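Local coordinates for restriction endonuclease (Mycobacterium sp., PDB 4F0Q), which recognises methylated cytosine in DNA and cleaves the DNA strands, working as a tetrameric, modification-dependent restriction endonuclease, at the interface of chains A and B and the interface of chains A and C. Residues are numbered along the deposited sequence; one frame, centred on the assembly and turned at random. Chains: chain A/B/C, Restriction endonuclease.

Contact 1: the interface of chains A and B. Residues chain A 371-372, 374-376; chain B 371-372, 374-375, 404.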
# COMPACT_ATOMS: atom_id res chain seq x y z
N ALA A 371 16.95 0.20 4.48
CA ALA A 371 16.83 1.36 3.60
C ALA A 371 17.14 1.00 2.15
O ALA A 371 16.66 1.65 1.22
CB ALA A 371 17.73 2.49 4.07
N ARG A 372 17.96 -0.04 1.95
CA ARG A 372 18.30 -0.48 0.61
C ARG A 372 17.07 -1.04 -0.11
O ARG A 372 16.98 -1.00 -1.34
CB ARG A 372 19.41 -1.52 0.64
CG ARG A 372 20.01 -1.80 -0.73
CD ARG A 372 21.13 -2.82 -0.67
NE ARG A 372 21.73 -3.04 -1.98
CZ ARG A 372 22.64 -3.98 -2.24
NH1 ARG A 372 23.05 -4.79 -1.27
NH2 ARG A 372 23.13 -4.10 -3.46
N VAL A 374 13.82 -0.15 1.07
CA VAL A 374 12.86 0.95 1.12
C VAL A 374 13.06 1.94 -0.03
O VAL A 374 12.10 2.43 -0.62
CB VAL A 374 12.92 1.70 2.47
CG1 VAL A 374 11.99 2.90 2.46
CG2 VAL A 374 12.58 0.76 3.61
N ALA A 375 14.32 2.21 -0.37
CA ALA A 375 14.65 3.14 -1.44
C ALA A 375 14.12 2.68 -2.79
O ALA A 375 13.87 3.50 -3.68
CB ALA A 375 16.16 3.37 -1.50
N ARG A 376 13.96 1.37 -2.95
CA ARG A 376 13.47 0.80 -4.19
C ARG A 376 11.96 0.98 -4.34
O ARG A 376 11.42 0.86 -5.44
CB ARG A 376 13.82 -0.69 -4.26
CG ARG A 376 15.28 -0.97 -4.52
CD ARG A 376 15.66 -0.61 -5.94
NE ARG A 376 14.80 -1.28 -6.91
CZ ARG A 376 15.02 -2.51 -7.38
NH1 ARG A 376 16.07 -3.20 -6.97
NH2 ARG A 376 14.18 -3.04 -8.26
N ALA B 371 21.56 4.35 0.02
CA ALA B 371 20.13 4.11 0.11
C ALA B 371 19.55 4.62 1.42
O ALA B 371 18.36 4.92 1.51
CB ALA B 371 19.83 2.63 -0.07
N ARG B 372 20.39 4.71 2.45
CA ARG B 372 19.97 5.27 3.73
C ARG B 372 19.63 6.75 3.56
O ARG B 372 18.86 7.32 4.34
CB ARG B 372 21.06 5.08 4.79
CG ARG B 372 20.58 5.36 6.21
CD ARG B 372 21.65 5.02 7.24
NE ARG B 372 21.17 5.19 8.60
CZ ARG B 372 21.89 4.95 9.69
NH1 ARG B 372 23.14 4.52 9.58
NH2 ARG B 372 21.36 5.13 10.89
N VAL B 374 18.78 7.94 0.24
CA VAL B 374 17.75 7.93 -0.80
C VAL B 374 16.35 7.67 -0.23
O VAL B 374 15.37 8.26 -0.68
CB VAL B 374 18.04 6.87 -1.88
CG1 VAL B 374 17.03 6.96 -3.01
CG2 VAL B 374 19.45 7.03 -2.42
N ALA B 375 16.27 6.79 0.77
CA ALA B 375 14.99 6.39 1.35
C ALA B 375 14.23 7.54 2.00
O ALA B 375 13.01 7.49 2.14
CB ALA B 375 15.20 5.26 2.35
N TYR B 404 18.13 7.28 -8.83
CA TYR B 404 18.15 7.96 -7.54
C TYR B 404 18.67 9.39 -7.69
O TYR B 404 19.78 9.60 -8.18
CB TYR B 404 19.03 7.20 -6.54
CG TYR B 404 18.46 5.87 -6.09
CD1 TYR B 404 17.13 5.54 -6.34
CD2 TYR B 404 19.24 4.96 -5.41
CE1 TYR B 404 16.61 4.33 -5.93
CE2 TYR B 404 18.73 3.74 -4.99
CZ TYR B 404 17.41 3.44 -5.25
OH TYR B 404 16.89 2.23 -4.84
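The phenol oxygen of B:Tyr404 meets mostly carbon across the contact: its OH sits 3.3 Å from CD of A:Arg376 and 3.5 Å from the carbonyl carbon of A:Ala375. O of A:Ala375 is 3.4 Å from this OH, too far to be counted as a bond, and CB of A:Ala375 lies 3.6 Å from the same OH. The A:Arg376 chain, bent at its second and third torsions, crosses the tyrosine at about a right angle and offers its aliphatic stretch to the hydroxyl, with the guanidinium plane turned 50° from the ring. CG1 of B:Val374, anti to its backbone N (chi1 -175°), lies over one face of the ring toward its rim and also touches CB of A:Ala375. The rest is a close meeting of the 367-374 helices and the Ala375 just beyond them, only roughly matched between the chains. The methyl CB of B:Ala371 packs on CA of A:Arg372 at 3.5 Å, and CB of A:Ala371 on CA of B:Arg372 at 3.6 Å. Such small residues let the two backbones come near each other, while both Arg372 chains run away extended. CB of B:Ala375 touches CG1 of A:Val374 at 4.0 Å. Shape rather than direct polar bonding thus joins the chains, and the patch helps to hold the tetramer together.

Contact 2: the interface of chains A and C. Residues chain A 126-127, 133, 136-137; chain C 125-126, 189.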
# COMPACT_ATOMS: atom_id res chain seq x y z
N PRO A 126 -17.94 -29.46 12.81
CA PRO A 126 -18.04 -28.38 13.80
C PRO A 126 -19.26 -27.50 13.52
O PRO A 126 -19.58 -27.28 12.35
CB PRO A 126 -16.75 -27.59 13.59
CG PRO A 126 -16.38 -27.85 12.17
CD PRO A 126 -16.79 -29.27 11.90
N GLY A 127 -19.92 -27.02 14.56
CA GLY A 127 -19.50 -27.27 15.93
C GLY A 127 -20.41 -28.22 16.68
O GLY A 127 -21.39 -27.80 17.30
N ARG A 133 -20.62 -24.66 19.46
CA ARG A 133 -22.04 -24.42 19.30
C ARG A 133 -22.43 -23.08 19.92
O ARG A 133 -23.20 -22.32 19.34
CB ARG A 133 -22.86 -25.56 19.92
CG ARG A 133 -24.37 -25.37 19.81
CD ARG A 133 -25.14 -26.60 20.27
NE ARG A 133 -25.04 -27.70 19.32
CZ ARG A 133 -24.25 -28.76 19.47
NH1 ARG A 133 -23.47 -28.86 20.54
NH2 ARG A 133 -24.24 -29.71 18.56
N LEU A 136 -21.06 -20.34 17.64
CA LEU A 136 -21.87 -20.17 16.44
C LEU A 136 -23.18 -19.46 16.77
O LEU A 136 -23.59 -18.52 16.07
CB LEU A 136 -22.15 -21.52 15.78
CG LEU A 136 -20.98 -22.18 15.04
CD1 LEU A 136 -21.31 -23.62 14.67
CD2 LEU A 136 -20.62 -21.38 13.80
N GLU A 137 -23.83 -19.90 17.84
CA GLU A 137 -25.06 -19.29 18.31
C GLU A 137 -24.85 -17.82 18.65
O GLU A 137 -25.75 -16.99 18.48
CB GLU A 137 -25.63 -20.04 19.51
CG GLU A 137 -26.24 -21.39 19.17
CD GLU A 137 -26.68 -22.17 20.39
OE1 GLU A 137 -26.22 -21.84 21.51
OE2 GLU A 137 -27.50 -23.10 20.24
N LEU C 125 -27.47 -25.63 13.14
CA LEU C 125 -26.25 -24.92 12.81
C LEU C 125 -25.77 -25.28 11.40
O LEU C 125 -26.03 -26.38 10.92
CB LEU C 125 -25.15 -25.26 13.82
CG LEU C 125 -25.47 -25.04 15.29
CD1 LEU C 125 -24.36 -25.61 16.16
CD2 LEU C 125 -25.67 -23.56 15.58
N PRO C 126 -25.08 -24.34 10.74
CA PRO C 126 -24.43 -24.64 9.46
C PRO C 126 -23.28 -25.63 9.66
O PRO C 126 -22.40 -25.38 10.48
CB PRO C 126 -23.89 -23.28 9.01
CG PRO C 126 -24.70 -22.28 9.75
CD PRO C 126 -24.99 -22.91 11.08
N HIS C 189 -18.18 -18.03 8.45
CA HIS C 189 -19.58 -17.89 8.84
C HIS C 189 -20.13 -16.57 8.32
O HIS C 189 -19.43 -15.56 8.33
CB HIS C 189 -19.69 -17.94 10.36
CG HIS C 189 -21.10 -18.01 10.87
ND1 HIS C 189 -21.81 -16.89 11.23
CD2 HIS C 189 -21.92 -19.07 11.09
CE1 HIS C 189 -23.02 -17.25 11.64
NE2 HIS C 189 -23.10 -18.57 11.57
O HOH W 1 -24.85 -19.54 13.85
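An extended segment at C:Leu125 and C:Pro126 meets the helix 130-142 of chain A, next to A:Gly127, which follows a cis peptide bond and whose O stands 3.9 Å from CD1 of C:Leu125. The side chain of C:Leu125 does most of the touching. Its CD1 rests on CG of A:Arg133 at 3.7 Å, the two side chains crossing at about a right angle, and it also meets CD1 of A:Leu136 at 3.9 Å. The other branch, CD2, leans toward CB of A:Leu136. A:Arg133 runs out with CG anti to its backbone N (chi1 179°) and bends at its third torsion, which brings one face of the guanidinium under O of A:Gly127, 3.6 Å above the plane and toward the rim. A:Leu136 divides its two methyls between partners: while CD1 faces the leucine, CD2 touches CD2 of the C:His189 imidazole at 3.8 Å. A water completes the join, lying 2.7 Å from O of A:Leu136 and 3.0 Å from NE2 of C:His189, and so ties a helix carbonyl to strand 175-193 of the partner. This leucine-centred patch, repeated with the chains exchanged, helps to fix the two-fold pairing of A and C in the tetramer.

Contact 3: the interface of chains A and C. Residues chain A 113, 311-312, 314-315; chain C 318, 341-344.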
# COMPACT_ATOMS: atom_id res chain seq x y z
N ARG A 113 -7.21 -13.50 18.31
CA ARG A 113 -7.48 -14.68 17.50
C ARG A 113 -7.73 -15.87 18.43
O ARG A 113 -6.83 -16.30 19.15
CB ARG A 113 -6.29 -14.97 16.59
CG ARG A 113 -6.45 -16.23 15.75
CD ARG A 113 -7.54 -16.08 14.71
NE ARG A 113 -7.32 -14.93 13.84
CZ ARG A 113 -6.54 -14.95 12.76
NH1 ARG A 113 -5.90 -16.06 12.41
NH2 ARG A 113 -6.39 -13.85 12.03
N VAL A 311 2.20 -14.79 5.74
CA VAL A 311 2.02 -13.68 6.68
C VAL A 311 0.99 -12.69 6.15
O VAL A 311 0.14 -12.21 6.90
CB VAL A 311 3.35 -12.96 6.97
CG1 VAL A 311 3.12 -11.65 7.70
CG2 VAL A 311 4.29 -13.85 7.76
N PHE A 312 1.06 -12.39 4.86
CA PHE A 312 0.09 -11.50 4.24
C PHE A 312 -1.31 -12.09 4.19
O PHE A 312 -2.28 -11.39 4.48
CB PHE A 312 0.55 -11.05 2.85
CG PHE A 312 1.59 -9.96 2.88
CD1 PHE A 312 1.29 -8.72 3.42
CD2 PHE A 312 2.85 -10.18 2.36
CE1 PHE A 312 2.24 -7.72 3.44
CE2 PHE A 312 3.81 -9.18 2.38
CZ PHE A 312 3.50 -7.95 2.92
N GLU A 314 -2.49 -14.14 6.20
CA GLU A 314 -2.94 -14.28 7.58
C GLU A 314 -3.76 -13.07 8.01
O GLU A 314 -4.63 -13.17 8.88
CB GLU A 314 -1.75 -14.49 8.52
CG GLU A 314 -2.12 -14.73 9.98
CD GLU A 314 -2.74 -16.09 10.23
OE1 GLU A 314 -2.66 -16.96 9.33
OE2 GLU A 314 -3.32 -16.30 11.31
N SER A 315 -3.49 -11.93 7.38
CA SER A 315 -4.20 -10.70 7.67
C SER A 315 -5.39 -10.51 6.74
O SER A 315 -5.99 -9.44 6.70
CB SER A 315 -3.26 -9.50 7.53
OG SER A 315 -2.12 -9.64 8.37
N ARG C 318 -7.35 -5.61 7.71
CA ARG C 318 -7.60 -4.85 8.93
C ARG C 318 -7.72 -3.36 8.63
O ARG C 318 -6.73 -2.63 8.66
CB ARG C 318 -6.48 -5.11 9.94
CG ARG C 318 -5.98 -6.54 9.92
CD ARG C 318 -6.03 -7.18 11.30
NE ARG C 318 -5.89 -8.63 11.22
CZ ARG C 318 -5.83 -9.44 12.27
NH1 ARG C 318 -5.89 -8.94 13.50
NH2 ARG C 318 -5.71 -10.75 12.09
N MET C 341 -1.26 -3.97 7.35
CA MET C 341 -1.05 -5.09 6.43
C MET C 341 -0.02 -6.13 6.86
O MET C 341 1.12 -5.80 7.21
CB MET C 341 -0.74 -4.58 5.02
CG MET C 341 -1.87 -3.78 4.39
SD MET C 341 -1.88 -3.85 2.59
CE MET C 341 -0.26 -3.20 2.22
N GLY C 342 -0.44 -7.39 6.84
CA GLY C 342 0.47 -8.52 6.90
C GLY C 342 0.92 -8.98 8.27
O GLY C 342 0.36 -9.92 8.84
N SER C 343 1.95 -8.31 8.79
CA SER C 343 2.72 -8.78 9.95
C SER C 343 1.93 -9.30 11.15
O SER C 343 2.17 -10.43 11.61
CB SER C 343 3.69 -7.68 10.40
OG SER C 343 4.57 -8.17 11.41
N LEU C 344 1.02 -8.48 11.68
CA LEU C 344 0.24 -8.81 12.89
C LEU C 344 1.08 -8.87 14.16
O LEU C 344 0.55 -8.94 15.26
CB LEU C 344 -0.54 -10.13 12.72
CG LEU C 344 -1.54 -10.15 11.56
CD1 LEU C 344 -2.37 -11.41 11.62
CD2 LEU C 344 -2.41 -8.91 11.61
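C:Leu344 reaches across to A:Ser315 and A:Glu314 from the turn after strand 335-341, in the catalytic domain of a PD-(D/E)XK-type nuclease. From CB the chain points to CG, which comes 3.3 Å from OG of A:Ser315. There it forks. CD1 meets CG of A:Glu314 at 3.7 Å, the two side chains crossing at about a right angle. CD2 also lies beside the serine OG, and at the same time covers the guanidinium of C:Arg318, 3.4 Å above the plane and over its centre, so that one methyl serves both a partner and its own chain.

The serine hydroxyl itself bonds to O of C:Gly342 over a short 2.5 Å; OG, anti to the carbonyl carbon of its own residue (chi1 -57°), is held toward that glycine oxygen. CA of C:Gly342 packs against CD1 of A:Phe312 at 3.6 Å, while CG1 of A:Val311 touches CA of C:Ser343. The carbonyl oxygens of A:Val311 and C:Gly342 also approach, a doubtful clash of two acceptors. Beside this, within chain A, A:Arg113 makes a salt bridge from NH1 to OE2 of A:Glu314 at 2.8 Å, meeting the carboxylate from above its plane. NH2 of A:Arg113 comes 3.2 Å from NH2 of C:Arg318, a meeting of two donors, with the guanidinium planes 36° apart; the nearby carboxylate of A:Glu314 may ease the repulsion expected between these like charges.

Chain A takes part in all three contacts but faces two different neighbours. Contact 2 and contact 3 belong to the same two-fold A–C interface, their C-alpha centres about 25 Å apart, so each recurs with the chains exchanged. Contact 1 faces chain B, about 25 Å from contact 3 and about 50 Å from contact 2, which places contact 3 roughly midway between the others. Contact 2 draws on the N-terminal AspBHI-like region and contact 1 on the endonuclease region, while contact 3 combines endonuclease elements with A:Arg113 from the N-terminal region. The spacing is consistent with a tetramer in which one subunit uses separate surfaces for two neighbours.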